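Local coordinates for protein Cbm77-rfpl (Ruminococcus flavefaciens, PDB 5FU5) that probably binds plant cell-wall polysaccharide, as a non-catalytic carbohydrate-binding module (family CBM77) of the cellulosome, at residues K32-Y37 / N107-M111; T74-D78 / H98-D104. All coordinates share one frame; numbering follows the deposited sequence. Where two conformers were deposited one is given.

In the fold
Both contacts belong to one all-antiparallel beta fold, and their centres lie about 16 Å apart. Contact 2 is antiparallel strand pairing inside the sheet: residues 74-78 run antiparallel to 98-104 and are joined by backbone and side-chain hydrogen bonds. Contact 1 is made by side chains, with residues 32-37 laid over the aromatic residues of 107-111. The chain leaves contact 2 at Asp104 and enters contact 1 at Asn107, so strand 96-101 is followed, after a short connection, by strand 107-116, and contact 2 is nested within the loop that contact 1 closes. The segments of the two contacts do not otherwise touch. Both build the body of the sheet, and no role in sugar binding can be read from their geometry.

Contact 1: residues K32-Y37 / N107-M111; sequences KGTATY and NLFYM
Phe109 meets the backbone and side chain of 32-37 in two different ways. Over one face of its ring lies the methyl of Ala35, a CH-pi contact with Ala35 CB 4.1 Å from the ring centroid and 26° off the normal; the methyl sits nearer the root of the ring, 3.7 Å from Phe109 CG. At the far rim the carbonyl oxygen of Gly33 comes in near the ring plane, with Gly33 O 3.4 Å from Phe109 CZ, so that the weakly positive C-H edge faces a carbonyl. With CG anti to its own carbonyl carbon (chi1 -69°), the phenyl group reaches back beneath Gly33 and Thr34. Were Phe109 an alanine, the ring face under the Ala35 methyl would be lost, and a gap is likely to open beneath Gly33 and Thr34. At the backbone angles of Gly33 a side chain would collide with the carbonyl oxygen of Lys32, which calls for glycine.

The side chains of Lys32 and Asn107 cross at about a right angle, the aliphatic part of the lysine doing the touching: Lys32 CG is 3.5 Å from Asn107 OD1. A bend at chi2 then carries the lysine's end away from the segment. The amide has its polar partner outside the two segments: Asn107 ND2 is hydrogen-bonded to Glu70 OE2. At the other end Tyr37 and Tyr110 meet obliquely, planes 39° apart and Tyr37 CE2 3.6 Å from Tyr110 CE2.

Strand 35-37 thus rides above strand 107-116 rather than pairing with it; both pair with strand 40-47, whose Cys45 touches Lys32, Asn107 and Phe109. On strand 62-68, Val67 faces both Phe109 and Tyr110 in a classic beta bulge, while Tyr110 also packs on Val9 and Asp11 of strand 4-11.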
loop_
_atom_site.group_PDB
_atom_site.type_symbol
_atom_site.label_atom_id
_atom_site.label_comp_id
_atom_site.label_asym_id
_atom_site.label_seq_id
_atom_site.Cartn_x
_atom_site.Cartn_y
_atom_site.Cartn_z
ATOM N N LYS A 32 -9.981 2.823 13.124
ATOM C CA LYS A 32 -9.295 1.550 13.029
ATOM C C LYS A 32 -7.919 1.573 13.657
ATOM O O LYS A 32 -7.042 0.759 13.321
ATOM C CB LYS A 32 -9.188 1.145 11.551
ATOM C CG LYS A 32 -10.518 1.066 10.803
ATOM C CD LYS A 32 -11.508 0.065 11.401
ATOM C CE LYS A 32 -12.746 0.015 10.513
ATOM N NZ LYS A 32 -13.677 -0.962 11.114
ATOM N N GLY A 33 -7.704 2.489 14.597
ATOM C CA GLY A 33 -6.418 2.556 15.274
ATOM C C GLY A 33 -5.403 3.323 14.477
ATOM O O GLY A 33 -5.754 4.124 13.623
ATOM N N THR A 34 -4.138 3.102 14.817
ATOM C CA THR A 34 -3.027 3.775 14.212
ATOM C C THR A 34 -1.995 2.834 13.644
ATOM O O THR A 34 -1.974 1.640 13.969
ATOM C CB THR A 34 -2.332 4.689 15.250
ATOM O OG1 THR A 34 -1.707 3.954 16.313
ATOM C CG2 THR A 34 -3.302 5.719 15.807
ATOM N N ALA A 35 -1.125 3.373 12.807
ATOM C CA ALA A 35 0.107 2.695 12.409
ATOM C C ALA A 35 1.265 3.620 12.649
ATOM O O ALA A 35 1.144 4.829 12.436
ATOM C CB ALA A 35 0.064 2.268 10.974
ATOM N N THR A 36 2.368 3.075 13.144
ATOM C CA THR A 36 3.564 3.814 13.486
ATOM C C THR A 36 4.618 3.349 12.478
ATOM O O THR A 36 4.918 2.148 12.372
ATOM C CB THR A 36 3.991 3.475 14.919
ATOM O OG1 THR A 36 2.913 3.751 15.840
ATOM C CG2 THR A 36 5.198 4.298 15.320
ATOM N N TYR A 37 5.130 4.279 11.697
ATOM C CA TYR A 37 6.051 3.957 10.602
ATOM C C TYR A 37 7.071 5.054 10.384
ATOM O O TYR A 37 6.708 6.212 10.149
ATOM C CB TYR A 37 5.282 3.761 9.315
ATOM C CG TYR A 37 6.149 3.331 8.158
ATOM C CD1 TYR A 37 6.769 2.074 8.160
ATOM C CD2 TYR A 37 6.351 4.155 7.053
ATOM C CE1 TYR A 37 7.555 1.668 7.096
ATOM C CE2 TYR A 37 7.163 3.753 6.005
ATOM C CZ TYR A 37 7.740 2.491 6.029
ATOM O OH TYR A 37 8.523 2.046 4.997
ATOM N N ASN A 107 -6.388 -2.841 7.643
ATOM C CA ASN A 107 -6.530 -1.388 7.406
ATOM C C ASN A 107 -5.176 -0.771 7.028
ATOM O O ASN A 107 -4.208 -0.893 7.756
ATOM C CB ASN A 107 -7.136 -0.743 8.664
ATOM C CG ASN A 107 -8.540 -1.251 8.910
ATOM O OD1 ASN A 107 -9.463 -0.931 8.156
ATOM N ND2 ASN A 107 -8.683 -2.129 9.882
ATOM N N LEU A 108 -5.155 -0.167 5.834
ATOM C CA LEU A 108 -3.955 0.285 5.150
ATOM C C LEU A 108 -3.667 1.788 5.413
ATOM O O LEU A 108 -4.533 2.627 5.144
ATOM C CB LEU A 108 -4.103 0.031 3.655
ATOM C CG LEU A 108 -2.934 0.452 2.729
ATOM C CD1 LEU A 108 -1.649 -0.291 3.084
ATOM C CD2 LEU A 108 -3.301 0.312 1.280
ATOM N N PHE A 109 -2.459 2.089 5.882
ATOM C CA PHE A 109 -2.110 3.487 6.256
ATOM C C PHE A 109 -1.097 4.200 5.372
ATOM O O PHE A 109 -1.066 5.445 5.312
ATOM C CB PHE A 109 -1.648 3.527 7.712
ATOM C CG PHE A 109 -2.741 3.267 8.717
ATOM C CD1 PHE A 109 -3.219 1.983 8.960
ATOM C CD2 PHE A 109 -3.281 4.281 9.483
ATOM C CE1 PHE A 109 -4.226 1.753 9.858
ATOM C CE2 PHE A 109 -4.255 4.036 10.416
ATOM C CZ PHE A 109 -4.739 2.778 10.623
ATOM N N TYR A 110 -0.251 3.461 4.681
ATOM C CA TYR A 110 0.851 4.042 3.907
ATOM C C TYR A 110 1.261 3.070 2.831
ATOM O O TYR A 110 1.236 1.852 3.058
ATOM C CB TYR A 110 2.035 4.349 4.847
ATOM C CG TYR A 110 3.171 5.186 4.221
ATOM C CD1 TYR A 110 3.065 6.559 4.071
ATOM C CD2 TYR A 110 4.348 4.560 3.802
ATOM C CE1 TYR A 110 4.110 7.269 3.512
ATOM C CE2 TYR A 110 5.381 5.245 3.226
ATOM C CZ TYR A 110 5.282 6.586 3.100
ATOM O OH TYR A 110 6.369 7.216 2.516
ATOM N N MET A 111 1.674 3.596 1.697
ATOM C CA MET A 111 2.274 2.746 0.700
ATOM C C MET A 111 3.325 3.454 -0.111
ATOM O O MET A 111 3.326 4.692 -0.236
ATOM C CB MET A 111 1.212 2.083 -0.166
ATOM C CG MET A 111 0.382 2.989 -1.013
ATOM S SD MET A 111 -0.895 2.126 -1.969
ATOM C CE MET A 111 -1.668 3.661 -2.419
#

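Contact 2: residues T74-D78 / H98-D104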
loop_
_atom_site.group_PDB
_atom_site.type_symbol
_atom_site.label_atom_id
_atom_site.label_comp_id
_atom_site.label_asym_id
_atom_site.label_seq_id
_atom_site.Cartn_x
_atom_site.Cartn_y
_atom_site.Cartn_z
ATOM N N THR A 74 -2.971 -8.717 5.695
ATOM C CA THR A 74 -2.858 -9.411 4.433
ATOM C C THR A 74 -3.404 -8.544 3.316
ATOM O O THR A 74 -4.147 -7.587 3.523
ATOM C CB THR A 74 -3.684 -10.717 4.433
ATOM O OG1 THR A 74 -5.036 -10.394 4.707
ATOM C CG2 THR A 74 -3.138 -11.701 5.485
ATOM N N ALA A 75 -3.019 -8.879 2.116
ATOM C CA ALA A 75 -3.600 -8.290 0.898
ATOM C C ALA A 75 -3.357 -9.216 -0.290
ATOM O O ALA A 75 -2.529 -10.127 -0.212
ATOM C CB ALA A 75 -2.985 -6.926 0.578
ATOM N N LYS A 76 -4.070 -8.973 -1.371
ATOM C CA LYS A 76 -3.768 -9.625 -2.644
ATOM C C LYS A 76 -3.078 -8.613 -3.529
ATOM O O LYS A 76 -3.584 -7.482 -3.682
ATOM C CB LYS A 76 -5.035 -10.190 -3.302
ATOM C CG LYS A 76 -5.561 -11.401 -2.572
ATOM C CD LYS A 76 -6.756 -11.977 -3.292
ATOM C CE LYS A 76 -7.273 -13.188 -2.547
ATOM N NZ LYS A 76 -8.276 -13.944 -3.362
ATOM N N VAL A 77 -1.986 -9.029 -4.154
ATOM C CA VAL A 77 -1.311 -8.218 -5.131
ATOM C C VAL A 77 -1.334 -9.020 -6.439
ATOM O O VAL A 77 -0.861 -10.158 -6.479
ATOM C CB VAL A 77 0.110 -7.827 -4.691
ATOM C CG1 VAL A 77 0.791 -7.013 -5.789
ATOM C CG2 VAL A 77 0.037 -7.016 -3.406
ATOM N N ASP A 78 -1.985 -8.474 -7.468
ATOM C CA ASP A 78 -2.238 -9.159 -8.708
ATOM C C ASP A 78 -2.903 -10.547 -8.467
ATOM O O ASP A 78 -2.558 -11.544 -9.133
ATOM C CB ASP A 78 -0.941 -9.248 -9.530
ATOM C CG ASP A 78 -0.326 -7.882 -9.802
ATOM O OD1 ASP A 78 -1.075 -6.901 -9.875
ATOM O OD2 ASP A 78 0.884 -7.818 -9.986
ATOM N N HIS A 98 -0.283 -3.174 -12.022
ATOM C CA HIS A 98 -0.547 -3.974 -10.807
ATOM C C HIS A 98 -1.798 -3.513 -10.093
ATOM O O HIS A 98 -2.214 -2.358 -10.220
ATOM C CB HIS A 98 0.645 -3.895 -9.840
ATOM C CG HIS A 98 1.916 -4.343 -10.476
ATOM N ND1 HIS A 98 2.169 -5.671 -10.749
ATOM C CD2 HIS A 98 2.973 -3.659 -10.953
ATOM C CE1 HIS A 98 3.343 -5.783 -11.346
ATOM N NE2 HIS A 98 3.837 -4.565 -11.508
ATOM N N THR A 99 -2.362 -4.396 -9.295
ATOM C CA THR A 99 -3.583 -4.143 -8.556
ATOM C C THR A 99 -3.517 -4.772 -7.173
ATOM O O THR A 99 -3.167 -5.956 -7.044
ATOM C CB THR A 99 -4.830 -4.678 -9.307
ATOM O OG1 THR A 99 -4.747 -4.369 -10.700
ATOM C CG2 THR A 99 -6.132 -4.093 -8.743
ATOM N N ILE A 100 -3.878 -3.985 -6.159
ATOM C CA ILE A 100 -3.946 -4.432 -4.778
ATOM C C ILE A 100 -5.425 -4.532 -4.418
ATOM O O ILE A 100 -6.195 -3.564 -4.601
ATOM C CB ILE A 100 -3.245 -3.447 -3.834
ATOM C CG1 ILE A 100 -1.807 -3.121 -4.318
ATOM C CG2 ILE A 100 -3.309 -3.942 -2.385
ATOM C CD1 ILE A 100 -1.258 -1.805 -3.726
ATOM N N THR A 101 -5.835 -5.678 -3.880
ATOM C CA THR A 101 -7.210 -5.905 -3.454
ATOM C C THR A 101 -7.196 -6.628 -2.070
ATOM O O THR A 101 -6.119 -6.950 -1.512
ATOM C CB THR A 101 -7.948 -6.747 -4.518
ATOM O OG1 THR A 101 -7.219 -7.966 -4.715
ATOM C CG2 THR A 101 -8.072 -5.994 -5.818
ATOM N N LYS A 102 -8.390 -6.880 -1.538
ATOM C CA LYS A 102 -8.546 -7.431 -0.208
ATOM C C LYS A 102 -8.163 -8.921 -0.181
ATOM O O LYS A 102 -8.532 -9.680 -1.101
ATOM C CB LYS A 102 -9.977 -7.280 0.261
ATOM C CG LYS A 102 -10.251 -7.830 1.651
ATOM C CD LYS A 102 -11.707 -7.747 2.027
ATOM C CE LYS A 102 -11.984 -8.276 3.414
ATOM N NZ LYS A 102 -13.412 -8.557 3.675
ATOM N N ALA A 103 -7.448 -9.319 0.873
ATOM C CA ALA A 103 -7.348 -10.714 1.299
ATOM C C ALA A 103 -8.246 -10.842 2.542
ATOM O O ALA A 103 -9.446 -11.089 2.394
ATOM C CB ALA A 103 -5.899 -11.138 1.530
ATOM N N ASP A 104 -7.722 -10.603 3.749
ATOM C CA ASP A 104 -8.530 -10.653 4.967
ATOM C C ASP A 104 -8.697 -9.234 5.495
ATOM O O ASP A 104 -8.153 -8.292 4.942
ATOM C CB ASP A 104 -7.932 -11.608 5.998
ATOM C CG ASP A 104 -7.832 -13.030 5.481
ATOM O OD1 ASP A 104 -8.654 -13.485 4.637
ATOM O OD2 ASP A 104 -6.887 -13.706 5.909
HETATM O O HOH W 1 -6.749 -7.315 2.777
#
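Asp78 closes one end of this strand pair with both carboxylate oxygens. Asp78 OD2 offers its syn lone pair to His98 ND1 at 2.6 Å, and the carboxylate lies nearly coplanar with the imidazole, 24° between planes. Asp78 OD1 accepts from Thr99 N at 2.9 Å, met nearly along its C-O axis. The backbone Asp78 N in turn donates to Thr99 O at 2.8 Å, so Asp78 satisfies both the N-H and the C=O of Thr99, one with its carboxylate and one with its own N-H. His98 NE2 is bonded to Ala94 O, which fixes both ring nitrogens and so the rotation of the imidazole.

Midway, Lys76 and Thr101 form the hydrogen-bonded pair: Lys76 N to Thr101 O, with the donor above the carbonyl plane, and Thr101 N to Lys76 O within it. Val77 and Ile100, the non-hydrogen-bonded pair, turn their side chains to the face opposite those of Lys76 and Thr101; Val77 packs on strand 88-93 and Ile100 on strands 53-58 and 62-68.

At the other end Thr74 OG1, lying between its backbone N and carbonyl carbon (chi1 58°), receives Asp104 N at 2.9 Å. The Ala103 methyl lies beside the same oxygen, with Ala103 CB 3.4 Å from Thr74 OG1. A water completes this end: it donates to Thr74 O (2.7 Å) and to Asp104 O (2.8 Å) and accepts from Ala103 N (2.9 Å), bridging where direct pairing has ceased.

The antiparallel pairing is that of a regular beta sheet, consistent with the all-beta fold of a carbohydrate-binding module; strand 74-77 is flanked by strand 80-83, and strand 96-101 by strand 53-58.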